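Local coordinates for protein aminomethyltransferase (Bartonella henselae, PDB 3GIR) that belongs to the aminomethyltransferase family and pairs a large N-terminal region with a C-terminal beta-barrel domain, at residues Y118-D129 with H263-P273; I321-N330 with T365-G373. All blocks are in the same frame, centred on the assembly; numbering follows the deposited sequence.

Contact 1: residues Y118-D129 with H263-P273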
loop_
_atom_site.group_PDB
_atom_site.type_symbol
_atom_site.label_atom_id
_atom_site.label_comp_id
_atom_site.label_asym_id
_atom_site.label_seq_id
_atom_site.Cartn_x
_atom_site.Cartn_y
_atom_site.Cartn_z
ATOM N N TYR A 118 8.864 5.855 -3.483
ATOM C CA TYR A 118 9.552 4.568 -3.330
ATOM C C TYR A 118 11.032 4.734 -3.128
ATOM O O TYR A 118 11.642 5.656 -3.667
ATOM C CB TYR A 118 9.283 3.644 -4.562
ATOM C CG TYR A 118 8.902 4.313 -5.824
ATOM C CD1 TYR A 118 9.816 5.084 -6.513
ATOM C CD2 TYR A 118 7.654 4.129 -6.406
ATOM C CE1 TYR A 118 9.468 5.675 -7.714
ATOM C CE2 TYR A 118 7.314 4.760 -7.584
ATOM C CZ TYR A 118 8.232 5.509 -8.228
ATOM O OH TYR A 118 7.959 6.107 -9.441
ATOM N N LEU A 119 11.586 3.826 -2.359
ATOM C CA LEU A 119 13.013 3.732 -2.143
ATOM C C LEU A 119 13.570 2.884 -3.299
ATOM O O LEU A 119 13.222 1.731 -3.437
ATOM C CB LEU A 119 13.240 3.046 -0.791
ATOM C CG LEU A 119 14.630 3.063 -0.279
ATOM C CD1 LEU A 119 15.110 4.516 0.155
ATOM C CD2 LEU A 119 14.806 1.986 0.879
ATOM N N LEU A 120 14.479 3.440 -4.101
ATOM C CA LEU A 120 15.034 2.693 -5.242
ATOM C C LEU A 120 16.424 2.253 -4.951
ATOM O O LEU A 120 17.186 2.979 -4.240
ATOM C CB LEU A 120 15.061 3.633 -6.422
ATOM C CG LEU A 120 13.767 4.180 -6.886
ATOM C CD1 LEU A 120 14.095 5.071 -8.093
ATOM C CD2 LEU A 120 12.718 3.130 -7.255
ATOM N N ASN A 121 16.791 1.102 -5.499
ATOM C CA ASN A 121 18.205 0.717 -5.547
ATOM C C ASN A 121 18.913 1.353 -6.731
ATOM O O ASN A 121 18.316 2.116 -7.485
ATOM C CB ASN A 121 18.367 -0.781 -5.502
ATOM C CG ASN A 121 17.829 -1.509 -6.740
ATOM O OD1 ASN A 121 17.779 -0.972 -7.809
ATOM N ND2 ASN A 121 17.435 -2.754 -6.533
ATOM N N GLU A 122 20.217 1.018 -6.892
ATOM C CA GLU A 122 21.081 1.659 -7.878
ATOM C C GLU A 122 20.616 1.370 -9.311
ATOM O O GLU A 122 20.847 2.192 -10.204
ATOM C CB GLU A 122 22.588 1.230 -7.743
ATOM N N ARG A 123 19.860 0.280 -9.480
ATOM C CA ARG A 123 19.307 -0.147 -10.765
ATOM C C ARG A 123 17.852 0.253 -10.940
ATOM O O ARG A 123 17.151 -0.185 -11.860
ATOM C CB ARG A 123 19.451 -1.656 -10.868
ATOM C CG ARG A 123 20.940 -2.109 -10.808
ATOM C CD ARG A 123 21.176 -3.609 -10.768
ATOM N NE ARG A 123 20.306 -4.362 -9.846
ATOM C CZ ARG A 123 20.203 -4.197 -8.514
ATOM N NH1 ARG A 123 20.886 -3.239 -7.836
ATOM N NH2 ARG A 123 19.382 -5.000 -7.840
ATOM N N ALA A 124 17.409 1.109 -10.036
ATOM C CA ALA A 124 16.041 1.643 -10.008
ATOM C C ALA A 124 14.984 0.595 -9.745
ATOM O O ALA A 124 13.797 0.839 -9.991
ATOM C CB ALA A 124 15.683 2.564 -11.311
ATOM N N GLY A 125 15.377 -0.563 -9.167
ATOM C CA GLY A 125 14.399 -1.494 -8.637
ATOM C C GLY A 125 13.809 -0.940 -7.348
ATOM O O GLY A 125 14.413 -0.120 -6.647
ATOM N N ILE A 126 12.583 -1.358 -7.047
ATOM C CA ILE A 126 11.848 -0.811 -5.911
ATOM C C ILE A 126 12.133 -1.612 -4.663
ATOM O O ILE A 126 11.644 -2.740 -4.464
ATOM C CB ILE A 126 10.339 -0.739 -6.208
ATOM C CG1 ILE A 126 10.028 0.224 -7.359
ATOM C CG2 ILE A 126 9.523 -0.224 -4.924
ATOM C CD1 ILE A 126 8.618 0.069 -7.926
ATOM N N LEU A 127 12.947 -1.048 -3.752
ATOM C CA LEU A 127 13.210 -1.703 -2.460
ATOM C C LEU A 127 11.938 -1.734 -1.574
ATOM O O LEU A 127 11.732 -2.685 -0.833
ATOM C CB LEU A 127 14.303 -0.931 -1.691
ATOM C CG LEU A 127 15.662 -0.982 -2.437
ATOM C CD1 LEU A 127 16.719 0.033 -1.875
ATOM C CD2 LEU A 127 16.211 -2.452 -2.287
ATOM N N ASP A 128 11.148 -0.675 -1.638
ATOM C CA ASP A 128 9.883 -0.541 -0.898
ATOM C C ASP A 128 9.130 0.622 -1.457
ATOM O O ASP A 128 9.719 1.598 -1.921
ATOM C CB ASP A 128 10.078 -0.353 0.614
ATOM C CG ASP A 128 8.852 -0.838 1.445
ATOM O OD1 ASP A 128 7.963 -1.457 0.809
ATOM O OD2 ASP A 128 8.762 -0.445 2.648
ATOM N N ASP A 129 7.812 0.536 -1.407
ATOM C CA ASP A 129 7.006 1.736 -1.666
ATOM C C ASP A 129 6.604 2.339 -0.332
ATOM O O ASP A 129 6.570 1.621 0.692
ATOM C CB ASP A 129 5.850 1.524 -2.642
ATOM C CG ASP A 129 4.862 0.526 -2.271
ATOM O OD1 ASP A 129 5.032 -0.334 -1.357
ATOM O OD2 ASP A 129 3.799 0.576 -3.016
ATOM N N HIS A 263 3.848 -4.579 -2.238
ATOM C CA HIS A 263 5.233 -4.879 -2.392
ATOM C C HIS A 263 5.519 -6.289 -1.902
ATOM O O HIS A 263 4.963 -6.776 -0.916
ATOM C CB HIS A 263 6.108 -3.862 -1.655
ATOM C CG HIS A 263 7.544 -3.922 -2.050
ATOM N ND1 HIS A 263 8.392 -4.868 -1.537
ATOM C CD2 HIS A 263 8.265 -3.216 -2.960
ATOM C CE1 HIS A 263 9.584 -4.730 -2.083
ATOM N NE2 HIS A 263 9.543 -3.736 -2.950
ATOM N N GLY A 264 6.325 -6.993 -2.698
ATOM C CA GLY A 264 6.583 -8.431 -2.489
ATOM C C GLY A 264 5.743 -9.323 -3.387
ATOM O O GLY A 264 6.056 -10.504 -3.574
ATOM N N ASN A 265 4.693 -8.750 -3.969
ATOM C CA ASN A 265 3.835 -9.416 -4.959
ATOM C C ASN A 265 3.986 -8.706 -6.285
ATOM O O ASN A 265 4.680 -9.175 -7.202
ATOM C CB ASN A 265 2.362 -9.380 -4.569
ATOM C CG ASN A 265 1.969 -10.473 -3.574
ATOM O OD1 ASN A 265 2.729 -10.794 -2.646
ATOM N ND2 ASN A 265 0.760 -10.991 -3.714
ATOM N N ASP A 266 3.390 -7.533 -6.370
ATOM C CA ASP A 266 3.330 -6.804 -7.625
ATOM C C ASP A 266 4.495 -5.928 -7.960
ATOM O O ASP A 266 4.620 -5.496 -9.090
ATOM C CB ASP A 266 2.085 -5.938 -7.621
ATOM C CG ASP A 266 0.885 -6.688 -7.094
ATOM O OD1 ASP A 266 0.484 -7.751 -7.661
ATOM O OD2 ASP A 266 0.375 -6.226 -6.043
ATOM N N ILE A 267 5.262 -5.542 -6.952
ATOM C CA ILE A 267 6.488 -4.786 -7.120
ATOM C C ILE A 267 7.516 -5.434 -6.225
ATOM O O ILE A 267 7.177 -5.876 -5.112
ATOM C CB ILE A 267 6.302 -3.305 -6.863
ATOM C CG1 ILE A 267 5.582 -3.022 -5.540
ATOM C CG2 ILE A 267 5.505 -2.674 -8.040
ATOM C CD1 ILE A 267 5.399 -1.499 -5.237
ATOM N N THR A 268 8.764 -5.427 -6.674
ATOM C CA THR A 268 9.850 -6.057 -5.966
ATOM C C THR A 268 11.131 -5.294 -6.356
ATOM O O THR A 268 11.107 -4.424 -7.241
ATOM C CB THR A 268 10.006 -7.525 -6.364
ATOM O OG1 THR A 268 10.580 -7.551 -7.664
ATOM C CG2 THR A 268 8.682 -8.290 -6.389
ATOM N N PRO A 269 12.247 -5.604 -5.695
ATOM C CA PRO A 269 13.500 -4.963 -6.111
ATOM C C PRO A 269 13.955 -5.300 -7.516
ATOM O O PRO A 269 14.861 -4.635 -8.022
ATOM C CB PRO A 269 14.501 -5.497 -5.081
ATOM C CG PRO A 269 13.705 -5.824 -3.968
ATOM C CD PRO A 269 12.436 -6.408 -4.516
ATOM N N ASP A 270 13.275 -6.249 -8.161
ATOM C CA ASP A 270 13.491 -6.569 -9.578
ATOM C C ASP A 270 12.601 -5.818 -10.587
ATOM O O ASP A 270 12.722 -6.008 -11.815
ATOM C CB ASP A 270 13.443 -8.098 -9.761
ATOM C CG ASP A 270 14.636 -8.792 -9.084
ATOM O OD1 ASP A 270 15.772 -8.278 -9.186
ATOM O OD2 ASP A 270 14.432 -9.832 -8.431
ATOM N N THR A 271 11.665 -4.978 -10.112
ATOM C CA THR A 271 10.786 -4.235 -10.949
ATOM C C THR A 271 11.084 -2.768 -10.742
ATOM O O THR A 271 11.028 -2.252 -9.621
ATOM C CB THR A 271 9.268 -4.490 -10.544
ATOM O OG1 THR A 271 9.017 -4.089 -9.186
ATOM C CG2 THR A 271 8.853 -5.976 -10.699
ATOM N N THR A 272 11.419 -2.072 -11.804
ATOM C CA THR A 272 11.525 -0.641 -11.780
ATOM C C THR A 272 10.150 0.008 -11.813
ATOM O O THR A 272 9.179 -0.671 -12.136
ATOM C CB THR A 272 12.323 -0.130 -12.973
ATOM O OG1 THR A 272 11.547 -0.276 -14.175
ATOM C CG2 THR A 272 13.656 -0.809 -13.075
ATOM N N PRO A 273 10.046 1.324 -11.521
ATOM C CA PRO A 273 8.752 1.948 -11.631
ATOM C C PRO A 273 8.241 1.960 -13.074
ATOM O O PRO A 273 7.044 2.043 -13.280
ATOM C CB PRO A 273 8.979 3.394 -11.124
ATOM C CG PRO A 273 10.113 3.232 -10.196
ATOM C CD PRO A 273 11.023 2.210 -10.867
HETATM O O HOH W 1 16.936 -4.339 -9.381
HETATM O O HOH W 2 2.979 -2.146 -0.991
#
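His263 meets the backbone of Ile126 at the turn from strand 114-120 into strand 126-136. Its NE2 donates to Ile126 O at 2.8 Å in a nearly straight bond (176°). The oxygen lies in the ring plane, while the donor stands above the carbonyl plane. With CG anti to the backbone N (chi1 -166°), the ring extends so that NE2 faces Ile126 O. Asp128 CA packs on one ring face and Ile267 O lies over the other, so the imidazole is sandwiched and its rotation is restrained. Ile126 N donates to Thr271 O at 3.1 Å and, weakly, to Thr268 O.

The tight part lies around Pro273. Its CG sits over the Tyr118 ring, 3.9 Å from the centroid, in a CH-pi contact. Ile126 CG1 and Leu120 CD2 also touch this CG. Tyr118 OH is hydrogen-bonded to Leu278 O. Phe298 of helix 295-304 also packs on Pro273. Ala124 O is buried here without a polar partner; Thr272 CA makes a CA-H...O contact with it at 3.2 Å.

The looser side is at the hairpin tip, where Arg123 is exposed. There water 1 bridges Asn121 ND2 and Pro269 O. Asn121 OD1 forms an Asx turn with Arg123 N and also accepts from Gly125 N, from opposite faces of its plane. The chemistry implies that the 263-273 loop is fastened mainly through both backbone polar groups of Ile126, with proline-aromatic packing beside them.

Contact 2: residues I321-N330 with T365-G373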
loop_
_atom_site.group_PDB
_atom_site.type_symbol
_atom_site.label_atom_id
_atom_site.label_comp_id
_atom_site.label_asym_id
_atom_site.label_seq_id
_atom_site.Cartn_x
_atom_site.Cartn_y
_atom_site.Cartn_z
ATOM N N ILE A 321 -7.851 -17.058 -9.991
ATOM C CA ILE A 321 -6.532 -17.453 -10.319
ATOM C C ILE A 321 -5.668 -16.691 -9.342
ATOM O O ILE A 321 -5.791 -15.483 -9.226
ATOM C CB ILE A 321 -6.200 -17.040 -11.813
ATOM C CG1 ILE A 321 -7.161 -17.793 -12.760
ATOM C CG2 ILE A 321 -4.795 -17.305 -12.146
ATOM C CD1 ILE A 321 -7.017 -17.434 -14.205
ATOM N N ARG A 322 -4.765 -17.414 -8.681
ATOM C CA ARG A 322 -3.933 -16.900 -7.608
ATOM C C ARG A 322 -2.532 -16.475 -7.991
ATOM O O ARG A 322 -1.977 -16.862 -9.011
ATOM C CB ARG A 322 -3.806 -18.012 -6.518
ATOM C CG ARG A 322 -5.164 -18.612 -6.070
ATOM C CD ARG A 322 -6.062 -17.564 -5.490
ATOM N NE ARG A 322 -5.496 -17.018 -4.260
ATOM C CZ ARG A 322 -5.670 -17.509 -3.035
ATOM N NH1 ARG A 322 -6.435 -18.580 -2.844
ATOM N NH2 ARG A 322 -5.080 -16.899 -1.986
ATOM N N ALA A 323 -1.920 -15.687 -7.107
ATOM C CA ALA A 323 -0.535 -15.313 -7.229
ATOM C C ALA A 323 0.331 -16.529 -7.539
ATOM O O ALA A 323 0.183 -17.602 -6.898
ATOM C CB ALA A 323 -0.131 -14.670 -5.902
ATOM N N GLY A 324 1.250 -16.363 -8.472
ATOM C CA GLY A 324 2.177 -17.391 -8.920
ATOM C C GLY A 324 1.752 -18.177 -10.156
ATOM O O GLY A 324 2.581 -18.851 -10.786
ATOM N N ALA A 325 0.481 -18.061 -10.538
ATOM C CA ALA A 325 0.028 -18.669 -11.791
ATOM C C ALA A 325 0.859 -18.194 -13.002
ATOM O O ALA A 325 0.982 -16.976 -13.236
ATOM C CB ALA A 325 -1.426 -18.345 -11.997
ATOM N N VAL A 326 1.364 -19.133 -13.797
ATOM C CA VAL A 326 2.212 -18.788 -14.900
ATOM C C VAL A 326 1.333 -18.362 -16.101
ATOM O O VAL A 326 0.320 -18.981 -16.359
ATOM C CB VAL A 326 3.130 -19.985 -15.309
ATOM C CG1 VAL A 326 3.930 -19.593 -16.498
ATOM C CG2 VAL A 326 3.999 -20.382 -14.096
ATOM N N LEU A 327 1.735 -17.313 -16.819
ATOM C CA LEU A 327 0.985 -16.831 -18.003
ATOM C C LEU A 327 1.710 -17.189 -19.283
ATOM O O LEU A 327 2.924 -17.072 -19.373
ATOM C CB LEU A 327 0.836 -15.334 -17.953
ATOM C CG LEU A 327 0.013 -14.787 -16.812
ATOM C CD1 LEU A 327 0.004 -13.227 -16.751
ATOM C CD2 LEU A 327 -1.420 -15.359 -16.762
ATOM N N PHE A 328 0.915 -17.680 -20.203
ATOM C CA PHE A 328 1.365 -18.118 -21.524
ATOM C C PHE A 328 0.695 -17.339 -22.663
ATOM O O PHE A 328 -0.426 -16.818 -22.500
ATOM C CB PHE A 328 0.987 -19.611 -21.713
ATOM C CG PHE A 328 1.595 -20.515 -20.681
ATOM C CD1 PHE A 328 2.864 -21.047 -20.853
ATOM C CD2 PHE A 328 0.912 -20.783 -19.531
ATOM C CE1 PHE A 328 3.451 -21.877 -19.852
ATOM C CE2 PHE A 328 1.484 -21.588 -18.535
ATOM C CZ PHE A 328 2.754 -22.147 -18.708
ATOM N N ASP A 329 1.360 -17.326 -23.821
ATOM C CA ASP A 329 0.725 -16.794 -25.030
ATOM C C ASP A 329 -0.179 -17.859 -25.671
ATOM O O ASP A 329 -0.304 -18.975 -25.133
ATOM C CB ASP A 329 1.771 -16.166 -25.962
ATOM C CG ASP A 329 2.690 -17.183 -26.613
ATOM O OD1 ASP A 329 2.452 -18.378 -26.492
ATOM O OD2 ASP A 329 3.669 -16.735 -27.207
ATOM N N ASN A 330 -0.790 -17.545 -26.805
ATOM C CA ASN A 330 -1.717 -18.469 -27.443
ATOM C C ASN A 330 -0.997 -19.678 -28.062
ATOM O O ASN A 330 -1.652 -20.556 -28.578
ATOM C CB ASN A 330 -2.567 -17.758 -28.467
ATOM C CG ASN A 330 -1.775 -17.204 -29.642
ATOM O OD1 ASN A 330 -0.517 -17.180 -29.639
ATOM N ND2 ASN A 330 -2.527 -16.808 -30.706
ATOM N N THR A 365 -6.335 -7.947 -24.372
ATOM C CA THR A 365 -5.427 -9.014 -24.880
ATOM C C THR A 365 -5.685 -10.310 -24.067
ATOM O O THR A 365 -5.672 -10.275 -22.852
ATOM C CB THR A 365 -4.009 -8.647 -24.816
ATOM O OG1 THR A 365 -3.763 -7.464 -25.633
ATOM C CG2 THR A 365 -3.098 -9.763 -25.289
ATOM N N GLU A 366 -5.909 -11.398 -24.773
ATOM C CA GLU A 366 -5.966 -12.763 -24.165
ATOM C C GLU A 366 -4.570 -13.296 -23.831
ATOM O O GLU A 366 -3.674 -13.379 -24.688
ATOM C CB GLU A 366 -6.653 -13.754 -25.106
ATOM C CG GLU A 366 -8.043 -13.432 -25.454
ATOM C CD GLU A 366 -8.710 -14.475 -26.380
ATOM O OE1 GLU A 366 -8.040 -15.159 -27.212
ATOM O OE2 GLU A 366 -9.921 -14.603 -26.229
ATOM N N VAL A 367 -4.469 -13.782 -22.572
ATOM C CA VAL A 367 -3.336 -14.579 -22.103
ATOM C C VAL A 367 -3.923 -15.784 -21.426
ATOM O O VAL A 367 -5.111 -15.861 -21.183
ATOM C CB VAL A 367 -2.360 -13.804 -21.199
ATOM C CG1 VAL A 367 -1.746 -12.573 -21.942
ATOM C CG2 VAL A 367 -3.013 -13.306 -19.913
ATOM N N PHE A 368 -3.065 -16.745 -21.123
ATOM C CA PHE A 368 -3.580 -18.025 -20.629
ATOM C C PHE A 368 -2.757 -18.558 -19.467
ATOM O O PHE A 368 -1.595 -18.267 -19.302
ATOM C CB PHE A 368 -3.533 -19.070 -21.791
ATOM C CG PHE A 368 -4.245 -18.614 -23.031
ATOM C CD1 PHE A 368 -5.576 -18.861 -23.162
ATOM C CD2 PHE A 368 -3.588 -17.819 -23.980
ATOM C CE1 PHE A 368 -6.284 -18.365 -24.257
ATOM C CE2 PHE A 368 -4.309 -17.266 -25.054
ATOM C CZ PHE A 368 -5.620 -17.575 -25.184
ATOM N N THR A 369 -3.455 -19.343 -18.670
ATOM C CA THR A 369 -2.774 -20.179 -17.612
ATOM C C THR A 369 -3.321 -21.594 -17.665
ATOM O O THR A 369 -4.194 -21.919 -18.447
ATOM C CB THR A 369 -2.949 -19.518 -16.232
ATOM O OG1 THR A 369 -1.993 -20.070 -15.322
ATOM C CG2 THR A 369 -4.292 -19.710 -15.697
ATOM N N GLU A 370 -2.752 -22.487 -16.876
ATOM C CA GLU A 370 -3.174 -23.853 -16.908
ATOM C C GLU A 370 -3.823 -24.224 -15.571
ATOM O O GLU A 370 -3.259 -23.942 -14.517
ATOM C CB GLU A 370 -1.974 -24.726 -17.115
ATOM C CG GLU A 370 -1.409 -24.749 -18.488
ATOM C CD GLU A 370 -2.267 -25.457 -19.573
ATOM O OE1 GLU A 370 -2.690 -26.662 -19.389
ATOM O OE2 GLU A 370 -2.472 -24.789 -20.635
ATOM N N LEU A 371 -4.946 -24.907 -15.632
ATOM C CA LEU A 371 -5.601 -25.413 -14.411
ATOM C C LEU A 371 -6.096 -26.822 -14.669
ATOM O O LEU A 371 -6.805 -27.043 -15.630
ATOM C CB LEU A 371 -6.768 -24.528 -14.047
ATOM C CG LEU A 371 -7.670 -24.955 -12.895
ATOM C CD1 LEU A 371 -6.905 -24.978 -11.563
ATOM C CD2 LEU A 371 -8.946 -24.045 -12.770
ATOM N N ARG A 372 -5.630 -27.786 -13.851
ATOM C CA ARG A 372 -5.992 -29.224 -14.018
ATOM C C ARG A 372 -5.764 -29.675 -15.439
ATOM O O ARG A 372 -6.580 -30.374 -16.041
ATOM C CB ARG A 372 -7.390 -29.523 -13.548
ATOM C CG ARG A 372 -7.687 -29.100 -12.166
ATOM C CD ARG A 372 -9.066 -29.423 -11.748
ATOM N NE ARG A 372 -10.066 -28.663 -12.461
ATOM C CZ ARG A 372 -10.524 -27.486 -12.057
ATOM N NH1 ARG A 372 -10.105 -26.954 -10.911
ATOM N NH2 ARG A 372 -11.443 -26.872 -12.782
ATOM N N GLY A 373 -4.669 -29.215 -16.009
ATOM C CA GLY A 373 -4.273 -29.568 -17.341
ATOM C C GLY A 373 -5.103 -28.972 -18.456
ATOM O O GLY A 373 -5.007 -29.436 -19.583
#
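Strands 326-328 and 366-371 run antiparallel at a steep angle, 131° between their directions, and meet in a single bridge at Phe328 and Phe368. Phe328 N donates to Phe368 O at 2.7 Å, and Phe368 N returns a bond to Phe328 O at 3.0 Å. Beyond this hydrogen-bonded pair a side chain takes over. Thr369 OG1 donates to Val326 O at 2.8 Å. The chi1 of -163° places OG1 opposite the backbone N and turns the hydroxyl onto that carbonyl. The methyl CG2 of Thr369 instead meets Ile321 CD1 tip to tip at 3.9 Å.

The two strands are the outermost members of the antiparallel sheet of the C-terminal domain. Their bridge joins its ends, as fits the barrel named for this family. Leu327 CD2 and Val367 CG2 touch at 4.1 Å on the buried side, where Leu313 of strand 309-315 packs against both residues.

Each phenylalanine ring lies along the partner segment's backbone. The Phe328 ring has Phe368 O and Thr369 CA at its edge. Phe368 has Phe328 O at its ring edge, and its CE2 lies 3.7 Å from Asn330 CA. Lys375 makes a cation-pi contact with Phe368.

The contacts follow each other along the chain, contact 1 closing before contact 2 opens. Their centres are about 24 Å apart. The nearest atoms come to about 4 Å without touching. In contact 1 the loop before helix 284-289 packs on the edge hairpin of a five-stranded sheet. Contact 2 belongs to the C-terminal barrel domain. They share no strand, but the sheet of contact 2 also reaches the contact 1 loop: Tyr355 of strand 349-356 touches Ile267 and Thr271, and Ser340 of strand 334-344 hydrogen-bonds Asp266. Contact 1 therefore probably sits near the junction of the two regions, while contact 2, further from the chain centre, joins the sheet's two edges, consistent with a closed barrel.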